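Local coordinates for prolyl-tRNA synthetase (PDB 3IAL), which probably attaches proline to its cognate tRNA in two steps, activating the amino acid with ATP to prolyl-adenylate, the intermediate bound in this structure, at residues B[33-41]-B[49-57]; B[203-211]-B[221-229]. All coordinates share one frame; numbering follows the deposited sequence. Where two conformers were deposited one is given.

Contact 1. Residues B[33-41]-B[49-57]; sequences DAAELVDRR and VFRPYGFFM
Leu37 and Gly54 bring the two backbones to within 3.9 Å, CA to CA, and this is the tight part of the contact. Gly54, with no side chain, lets the helix backbone lie close against Leu37 O, and its CA makes a C-H...O contact with that carbonyl. Leu37 O also accepts from Arg51 N (3.1 Å). The leucine side chain sets off away from the helix, but CD2 turns back: it meets the edge of the Tyr53 ring at CD2 (3.8 Å) and Met57 CE at 3.7 Å. Leu278 and Leu282 of helix 276-285 extend this apolar patch, while the Tyr53 hydroxyl bonds to Lys360 O. Next along the chain, Asp39 and Val49 exchange two backbone hydrogen bonds.

The side formed by exposed Glu36, Arg51 and two waters is looser and wetter. Glu36 has positive phi and ends helix 24-34 in a Schellman motif. Its CG lies anti to the carbonyl carbon (chi1 -53°), and the chain beyond is extended, laying the carboxylate over one face of the Arg51 guanidinium. OE2 to NH1 is 3.9 Å, a long salt bridge with no N-H aimed at the oxygen. Arg51 NH1 donates instead to a water in its plane (2.9 Å), which in turn donates to Val38 O; a second water joins Glu36 O to Tyr53 N. Asp39, by contrast, is buried and firmly held: Arg41 NE and NH2 grip its two oxygens side-on, and OD2 also accepts from Trp134 of the second subunit. Antiparallel strands 38-39 and 49-50 thus form a short beta hairpin between two helices, with Arg51 as N-cap of the second, at the subunit interface.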
loop_
_atom_site.group_PDB
_atom_site.type_symbol
_atom_site.label_atom_id
_atom_site.label_comp_id
_atom_site.label_asym_id
_atom_site.label_seq_id
_atom_site.Cartn_x
_atom_site.Cartn_y
_atom_site.Cartn_z
ATOM N N ASP B 33 15.621 16.132 7.748
ATOM C CA ASP B 33 15.991 15.684 9.087
ATOM C C ASP B 33 15.131 16.297 10.196
ATOM O O ASP B 33 14.564 15.569 11.014
ATOM C CB ASP B 33 17.476 15.966 9.350
ATOM C CG ASP B 33 18.399 15.197 8.401
ATOM O OD1 ASP B 33 17.901 14.358 7.610
ATOM O OD2 ASP B 33 19.627 15.436 8.443
ATOM N N ALA B 34 15.037 17.627 10.217
ATOM C CA ALA B 34 14.355 18.344 11.299
ATOM C C ALA B 34 12.881 17.962 11.416
ATOM O O ALA B 34 12.355 17.847 12.525
ATOM C CB ALA B 34 14.501 19.862 11.122
ATOM N N ALA B 35 12.215 17.748 10.283
ATOM C CA ALA B 35 10.809 17.309 10.300
ATOM C C ALA B 35 10.671 15.772 10.418
ATOM O O ALA B 35 9.562 15.248 10.459
ATOM C CB ALA B 35 10.072 17.841 9.076
ATOM N N GLU B 36 11.807 15.077 10.504
ATOM C CA GLU B 36 11.869 13.622 10.653
ATOM C C GLU B 36 11.101 12.892 9.544
ATOM O O GLU B 36 10.281 12.015 9.795
ATOM C CB GLU B 36 11.430 13.211 12.067
ATOM C CG GLU B 36 12.235 13.971 13.138
ATOM C CD GLU B 36 12.156 13.373 14.522
ATOM O OE1 GLU B 36 11.089 12.866 14.902
ATOM O OE2 GLU B 36 13.171 13.438 15.249
ATOM N N LEU B 37 11.388 13.281 8.308
ATOM C CA LEU B 37 10.703 12.733 7.139
ATOM C C LEU B 37 11.379 11.441 6.681
ATOM O O LEU B 37 10.717 10.453 6.388
ATOM C CB LEU B 37 10.725 13.745 5.993
ATOM C CG LEU B 37 10.015 15.074 6.246
ATOM C CD1 LEU B 37 9.962 15.909 4.960
ATOM C CD2 LEU B 37 8.620 14.836 6.803
ATOM N N VAL B 38 12.703 11.488 6.610
ATOM C CA VAL B 38 13.523 10.369 6.188
ATOM C C VAL B 38 14.734 10.254 7.104
ATOM O O VAL B 38 15.046 11.172 7.870
ATOM C CB VAL B 38 14.035 10.553 4.746
ATOM C CG1 VAL B 38 12.871 10.639 3.765
ATOM C CG2 VAL B 38 14.917 11.787 4.652
ATOM N N ASP B 39 15.402 9.114 7.034
ATOM C CA ASP B 39 16.684 8.960 7.685
ATOM C C ASP B 39 17.704 8.387 6.697
ATOM O O ASP B 39 17.584 7.239 6.266
ATOM C CB ASP B 39 16.561 8.089 8.931
ATOM C CG ASP B 39 17.698 8.319 9.894
ATOM O OD1 ASP B 39 18.830 8.521 9.404
ATOM O OD2 ASP B 39 17.464 8.316 11.120
ATOM N N ARG B 40 18.703 9.210 6.370
ATOM C CA ARG B 40 19.755 8.876 5.401
ATOM C C ARG B 40 20.871 8.029 6.006
ATOM O O ARG B 40 21.751 7.561 5.288
ATOM C CB ARG B 40 20.406 10.153 4.840
ATOM C CG ARG B 40 19.452 11.150 4.212
ATOM C CD ARG B 40 20.175 12.428 3.801
ATOM N NE ARG B 40 20.936 12.279 2.558
ATOM C CZ ARG B 40 21.577 13.271 1.937
ATOM N NH1 ARG B 40 21.571 14.503 2.438
ATOM N NH2 ARG B 40 22.230 13.034 0.807
ATOM N N ARG B 41 20.844 7.843 7.329
ATOM C CA ARG B 41 21.914 7.134 8.041
ATOM C C ARG B 41 21.850 5.600 7.934
ATOM O O ARG B 41 22.632 4.898 8.573
ATOM C CB ARG B 41 21.924 7.548 9.520
ATOM C CG ARG B 41 22.211 9.027 9.750
ATOM C CD ARG B 41 22.054 9.406 11.218
ATOM N NE ARG B 41 20.665 9.297 11.663
ATOM C CZ ARG B 41 20.246 9.540 12.903
ATOM N NH1 ARG B 41 21.104 9.914 13.848
ATOM N NH2 ARG B 41 18.957 9.412 13.201
ATOM N N VAL B 49 15.580 5.414 4.922
ATOM C CA VAL B 49 14.414 5.044 5.700
ATOM C C VAL B 49 13.354 6.133 5.557
ATOM O O VAL B 49 13.653 7.311 5.716
ATOM C CB VAL B 49 14.759 4.868 7.204
ATOM C CG1 VAL B 49 13.498 4.538 8.032
ATOM C CG2 VAL B 49 15.827 3.783 7.383
ATOM N N PHE B 50 12.129 5.731 5.229
ATOM C CA PHE B 50 10.971 6.609 5.342
ATOM C C PHE B 50 10.471 6.549 6.784
ATOM O O PHE B 50 9.906 5.534 7.202
ATOM C CB PHE B 50 9.850 6.156 4.404
ATOM C CG PHE B 50 9.691 6.991 3.166
ATOM C CD1 PHE B 50 9.343 8.335 3.253
ATOM C CD2 PHE B 50 9.825 6.417 1.911
ATOM C CE1 PHE B 50 9.165 9.107 2.100
ATOM C CE2 PHE B 50 9.657 7.167 0.767
ATOM C CZ PHE B 50 9.320 8.522 0.859
ATOM N N ARG B 51 10.668 7.625 7.549
ATOM C CA ARG B 51 10.133 7.697 8.914
ATOM C C ARG B 51 8.633 8.038 8.878
ATOM O O ARG B 51 8.139 8.503 7.852
ATOM C CB ARG B 51 10.924 8.719 9.729
ATOM C CG ARG B 51 12.415 8.430 9.752
ATOM C CD ARG B 51 13.140 9.359 10.685
ATOM N NE ARG B 51 12.805 9.099 12.082
ATOM C CZ ARG B 51 13.413 9.671 13.118
ATOM N NH1 ARG B 51 14.390 10.554 12.920
ATOM N NH2 ARG B 51 13.037 9.363 14.353
ATOM N N PRO B 52 7.905 7.810 9.991
ATOM C CA PRO B 52 6.430 7.905 10.000
ATOM C C PRO B 52 5.809 9.155 9.387
ATOM O O PRO B 52 4.889 9.053 8.561
ATOM C CB PRO B 52 6.098 7.842 11.488
ATOM C CG PRO B 52 7.137 6.966 12.046
ATOM C CD PRO B 52 8.399 7.316 11.290
ATOM N N TYR B 53 6.291 10.324 9.801
ATOM C CA TYR B 53 5.713 11.581 9.353
ATOM C C TYR B 53 5.868 11.730 7.836
ATOM O O TYR B 53 4.941 12.144 7.150
ATOM C CB TYR B 53 6.353 12.764 10.101
ATOM C CG TYR B 53 5.491 13.994 10.101
ATOM C CD1 TYR B 53 4.348 14.058 10.896
ATOM C CD2 TYR B 53 5.800 15.088 9.300
ATOM C CE1 TYR B 53 3.540 15.183 10.899
ATOM C CE2 TYR B 53 4.991 16.225 9.293
ATOM C CZ TYR B 53 3.861 16.254 10.091
ATOM O OH TYR B 53 3.061 17.352 10.096
ATOM N N GLY B 54 7.041 11.379 7.321
ATOM C CA GLY B 54 7.277 11.352 5.883
ATOM C C GLY B 54 6.519 10.259 5.138
ATOM O O GLY B 54 5.935 10.518 4.081
ATOM N N PHE B 55 6.510 9.031 5.665
ATOM C CA PHE B 55 5.834 7.949 4.936
ATOM C C PHE B 55 4.329 8.181 4.780
ATOM O O PHE B 55 3.749 7.770 3.781
ATOM C CB PHE B 55 6.050 6.564 5.550
ATOM C CG PHE B 55 5.581 5.455 4.648
ATOM C CD1 PHE B 55 6.262 5.184 3.470
ATOM C CD2 PHE B 55 4.419 4.747 4.923
ATOM C CE1 PHE B 55 5.819 4.186 2.600
ATOM C CE2 PHE B 55 3.975 3.736 4.058
ATOM C CZ PHE B 55 4.680 3.458 2.903
ATOM N N PHE B 56 3.699 8.828 5.758
ATOM C CA PHE B 56 2.277 9.145 5.643
ATOM C C PHE B 56 1.974 9.957 4.372
ATOM O O PHE B 56 0.950 9.746 3.728
ATOM C CB PHE B 56 1.757 9.905 6.869
ATOM C CG PHE B 56 0.329 10.314 6.730
ATOM C CD1 PHE B 56 -0.678 9.534 7.265
ATOM C CD2 PHE B 56 -0.017 11.432 5.982
ATOM C CE1 PHE B 56 -2.001 9.877 7.097
ATOM C CE2 PHE B 56 -1.344 11.781 5.808
ATOM C CZ PHE B 56 -2.338 10.998 6.368
ATOM N N MET B 57 2.868 10.884 4.033
ATOM C CA MET B 57 2.703 11.745 2.857
ATOM C C MET B 57 2.823 10.946 1.559
ATOM O O MET B 57 2.019 11.109 0.645
ATOM C CB MET B 57 3.759 12.846 2.860
ATOM C CG MET B 57 3.788 13.716 4.138
ATOM S SD MET B 57 5.238 14.783 4.212
ATOM C CE MET B 57 5.112 15.422 5.909
HETATM O O HOH W 1 8.696 10.818 11.408
HETATM O O HOH W 2 15.076 11.882 10.472
#

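Contact 2. Residues B[203-211]-B[221-229]; sequences CFKGQKLRR and DYSEVSDVV
Arg211 starts with CG anti to the backbone N (chi1 177°) and then bends at chi2 and chi3, which turns its guanidinium back across Val225 to Asp227, whose CG stands anti to its own carbonyl carbon (chi1 -83°). The grip is end-on: NH1 reaches Asp227 OD2 and NH2 reaches OD1, each at 3.0 Å, with the two flat groups nearly coplanar. Val225 CG2 presses on one guanidinium face, 3.5 Å from Arg211 NH2, so a compact branched residue fits beneath the ion pair. Leu209 CD1 lies 3.6 Å from Asp227 OD2 on the same side of the hairpin.

Similar bends in Arg210 lay its guanidinium over the Tyr222 ring in an off-centre cation-pi contact, the planes 32° apart and CZ 4.1 Å from the ring centroid. Glu224 OE2 adds a long salt bridge to Arg210 NE (3.8 Å). Beneath these groups the backbones pair regularly: Gln207 with Asp227 and Leu209 with Val225 are hydrogen-bonded pairs. At the far end Gly206 leaves room for Ser226 OG, 3.5 Å from its CA, and for Val228 CG2, which also touches Phe204 CE1.

The buried charges have second partners: Arg487 pairs with Asp227, and Gln237 accepts from Arg211. Helix 180-201 packs on the Tyr222, Glu224 and Ser226 side, where Trp191 donates to Glu224, and helix 276-285 meets Phe204 and Val228. Within the class II catalytic core, this antiparallel hairpin is flanked by strand 235-245 beside 222-229 and by strand 485-489 beside 207-211.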
loop_
_atom_site.group_PDB
_atom_site.type_symbol
_atom_site.label_atom_id
_atom_site.label_comp_id
_atom_site.label_asym_id
_atom_site.label_seq_id
_atom_site.Cartn_x
_atom_site.Cartn_y
_atom_site.Cartn_z
ATOM N N CYS B 203 -1.388 21.159 -5.169
ATOM C CA CYS B 203 -1.304 22.599 -5.417
ATOM C C CYS B 203 -0.025 23.098 -6.082
ATOM O O CYS B 203 0.424 24.205 -5.784
ATOM C CB CYS B 203 -1.508 23.362 -4.104
ATOM S SG CYS B 203 -3.031 22.955 -3.266
ATOM N N PHE B 204 0.562 22.307 -6.978
ATOM C CA PHE B 204 1.697 22.786 -7.787
ATOM C C PHE B 204 1.545 22.424 -9.268
ATOM O O PHE B 204 0.635 21.694 -9.653
ATOM C CB PHE B 204 3.046 22.317 -7.212
ATOM C CG PHE B 204 3.344 20.854 -7.432
ATOM C CD1 PHE B 204 3.932 20.422 -8.611
ATOM C CD2 PHE B 204 3.048 19.914 -6.448
ATOM C CE1 PHE B 204 4.216 19.071 -8.816
ATOM C CE2 PHE B 204 3.323 18.557 -6.650
ATOM C CZ PHE B 204 3.908 18.139 -7.830
ATOM N N LYS B 205 2.441 22.961 -10.083
ATOM C CA LYS B 205 2.364 22.871 -11.531
ATOM C C LYS B 205 3.685 22.350 -12.081
ATOM O O LYS B 205 4.743 22.594 -11.509
ATOM C CB LYS B 205 2.094 24.272 -12.099
ATOM C CG LYS B 205 1.702 24.293 -13.548
ATOM C CD LYS B 205 1.457 25.698 -14.032
ATOM C CE LYS B 205 1.335 25.733 -15.554
ATOM N NZ LYS B 205 1.086 27.126 -16.059
ATOM N N GLY B 206 3.616 21.645 -13.202
ATOM C CA GLY B 206 4.800 21.207 -13.921
ATOM C C GLY B 206 4.665 21.562 -15.386
ATOM O O GLY B 206 3.555 21.758 -15.872
ATOM N N GLN B 207 5.791 21.643 -16.092
ATOM C CA GLN B 207 5.766 21.864 -17.540
ATOM C C GLN B 207 5.585 20.544 -18.283
ATOM O O GLN B 207 6.475 19.690 -18.270
ATOM C CB GLN B 207 7.051 22.545 -18.020
ATOM C CG GLN B 207 7.062 22.849 -19.518
ATOM C CD GLN B 207 5.965 23.821 -19.935
ATOM O OE1 GLN B 207 5.857 24.919 -19.392
ATOM N NE2 GLN B 207 5.158 23.424 -20.911
ATOM N N LYS B 208 4.431 20.386 -18.931
ATOM C CA LYS B 208 4.165 19.226 -19.776
ATOM C C LYS B 208 4.959 19.340 -21.071
ATOM O O LYS B 208 4.806 20.318 -21.796
ATOM C CB LYS B 208 2.675 19.128 -20.093
ATOM C CG LYS B 208 2.343 18.167 -21.236
ATOM C CD LYS B 208 0.857 17.827 -21.266
ATOM C CE LYS B 208 0.533 16.841 -22.374
ATOM N NZ LYS B 208 -0.886 16.398 -22.282
ATOM N N LEU B 209 5.792 18.340 -21.358
ATOM C CA LEU B 209 6.595 18.322 -22.576
ATOM C C LEU B 209 6.615 16.968 -23.251
ATOM O O LEU B 209 6.531 15.933 -22.596
ATOM C CB LEU B 209 8.043 18.692 -22.263
ATOM C CG LEU B 209 8.314 20.057 -21.646
ATOM C CD1 LEU B 209 9.756 20.112 -21.167
ATOM C CD2 LEU B 209 8.003 21.183 -22.635
ATOM N N ARG B 210 6.753 16.991 -24.570
ATOM C CA ARG B 210 7.239 15.852 -25.310
ATOM C C ARG B 210 8.770 15.861 -25.159
ATOM O O ARG B 210 9.448 16.756 -25.671
ATOM C CB ARG B 210 6.837 15.951 -26.784
ATOM C CG ARG B 210 7.343 14.801 -27.671
ATOM C CD ARG B 210 6.597 13.507 -27.414
ATOM N NE ARG B 210 5.208 13.556 -27.876
ATOM C CZ ARG B 210 4.808 13.363 -29.139
ATOM N NH1 ARG B 210 5.680 13.101 -30.108
ATOM N NH2 ARG B 210 3.515 13.437 -29.437
ATOM N N ARG B 211 9.305 14.873 -24.444
ATOM C CA ARG B 211 10.751 14.775 -24.238
ATOM C C ARG B 211 11.459 14.672 -25.587
ATOM O O ARG B 211 10.976 13.999 -26.497
ATOM C CB ARG B 211 11.084 13.574 -23.339
ATOM C CG ARG B 211 12.571 13.313 -23.092
ATOM C CD ARG B 211 13.197 14.363 -22.196
ATOM N NE ARG B 211 12.801 14.261 -20.790
ATOM C CZ ARG B 211 12.547 15.303 -19.985
ATOM N NH1 ARG B 211 12.580 16.555 -20.441
ATOM N NH2 ARG B 211 12.225 15.100 -18.709
ATOM N N ASP B 221 8.520 4.591 -28.113
ATOM C CA ASP B 221 8.360 5.310 -29.378
ATOM C C ASP B 221 8.378 6.828 -29.166
ATOM O O ASP B 221 8.868 7.563 -30.013
ATOM C CB ASP B 221 7.038 4.930 -30.060
ATOM C CG ASP B 221 7.137 3.660 -30.906
ATOM O OD1 ASP B 221 8.227 3.037 -30.990
ATOM O OD2 ASP B 221 6.096 3.299 -31.503
ATOM N N TYR B 222 7.776 7.297 -28.077
ATOM C CA TYR B 222 7.968 8.677 -27.624
ATOM C C TYR B 222 7.621 8.777 -26.147
ATOM O O TYR B 222 6.962 7.891 -25.588
ATOM C CB TYR B 222 7.169 9.697 -28.453
ATOM C CG TYR B 222 5.656 9.539 -28.407
ATOM C CD1 TYR B 222 4.995 8.710 -29.309
ATOM C CD2 TYR B 222 4.891 10.231 -27.478
ATOM C CE1 TYR B 222 3.624 8.565 -29.276
ATOM C CE2 TYR B 222 3.506 10.098 -27.444
ATOM C CZ TYR B 222 2.882 9.259 -28.343
ATOM O OH TYR B 222 1.513 9.105 -28.316
ATOM N N SER B 223 8.097 9.852 -25.524
ATOM C CA SER B 223 7.985 10.041 -24.085
ATOM C C SER B 223 7.486 11.439 -23.771
ATOM O O SER B 223 7.961 12.425 -24.347
ATOM C CB SER B 223 9.341 9.800 -23.413
ATOM O OG SER B 223 9.642 8.415 -23.365
ATOM N N GLU B 224 6.497 11.504 -22.887
ATOM C CA GLU B 224 5.952 12.751 -22.390
ATOM C C GLU B 224 6.230 12.854 -20.894
ATOM O O GLU B 224 6.201 11.845 -20.183
ATOM C CB GLU B 224 4.455 12.806 -22.651
ATOM C CG GLU B 224 4.106 12.715 -24.120
ATOM C CD GLU B 224 2.615 12.786 -24.379
ATOM O OE1 GLU B 224 1.832 12.788 -23.410
ATOM O OE2 GLU B 224 2.226 12.831 -25.564
ATOM N N VAL B 225 6.498 14.074 -20.433
ATOM C CA VAL B 225 6.982 14.300 -19.085
ATOM C C VAL B 225 6.409 15.565 -18.462
ATOM O O VAL B 225 5.946 16.471 -19.163
ATOM C CB VAL B 225 8.528 14.424 -19.061
ATOM C CG1 VAL B 225 9.164 13.144 -19.566
ATOM C CG2 VAL B 225 9.007 15.650 -19.881
ATOM N N SER B 226 6.445 15.602 -17.136
ATOM C CA SER B 226 6.192 16.804 -16.367
ATOM C C SER B 226 7.507 17.207 -15.711
ATOM O O SER B 226 7.980 16.541 -14.783
ATOM C CB SER B 226 5.112 16.569 -15.313
ATOM O OG SER B 226 4.847 17.772 -14.598
ATOM N N ASP B 227 8.109 18.275 -16.231
ATOM C CA ASP B 227 9.331 18.844 -15.672
ATOM C C ASP B 227 8.973 19.978 -14.711
ATOM O O ASP B 227 8.498 21.025 -15.137
ATOM C CB ASP B 227 10.222 19.395 -16.790
ATOM C CG ASP B 227 11.062 18.337 -17.446
ATOM O OD1 ASP B 227 11.200 17.225 -16.890
ATOM O OD2 ASP B 227 11.621 18.631 -18.523
ATOM N N VAL B 228 9.211 19.768 -13.422
ATOM C CA VAL B 228 8.762 20.705 -12.399
ATOM C C VAL B 228 9.909 21.619 -11.976
ATOM O O VAL B 228 10.955 21.146 -11.574
ATOM C CB VAL B 228 8.231 19.960 -11.172
ATOM C CG1 VAL B 228 7.943 20.933 -10.027
ATOM C CG2 VAL B 228 6.978 19.159 -11.537
ATOM N N VAL B 229 9.702 22.927 -12.062
ATOM C CA VAL B 229 10.697 23.874 -11.579
ATOM C C VAL B 229 10.793 23.825 -10.047
ATOM O O VAL B 229 9.802 24.019 -9.342
ATOM C CB VAL B 229 10.393 25.310 -12.016
ATOM C CG1 VAL B 229 11.473 26.250 -11.481
ATOM C CG2 VAL B 229 10.289 25.396 -13.537
HETATM O O HOH W 3 6.958 23.870 -12.363
HETATM O O HOH W 4 2.660 18.791 -15.632
HETATM O O HOH W 5 9.902 11.527 -26.995
#

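From the N terminus, helix 24-34 leads into contact 1, which closes a loop of seven residues between 33-41 and 49-57 before the chain runs on through helix 52-71. About 150 residues later, helix 180-201 delivers it to contact 2, where nine residues separate 203-211 from 221-229. The two are in series, neither enclosing nor crossing the other; their centres lie 27 Å apart. Helix 276-285 packs against both. Contact 1 ties the N-terminal helices to the second subunit, whereas contact 2 joins the catalytic core to strand 485-489 of the C-terminal region. The bound prolyl-adenylate lies about 9 Å from the side chain of Phe50 and about 6 Å from that of Val225.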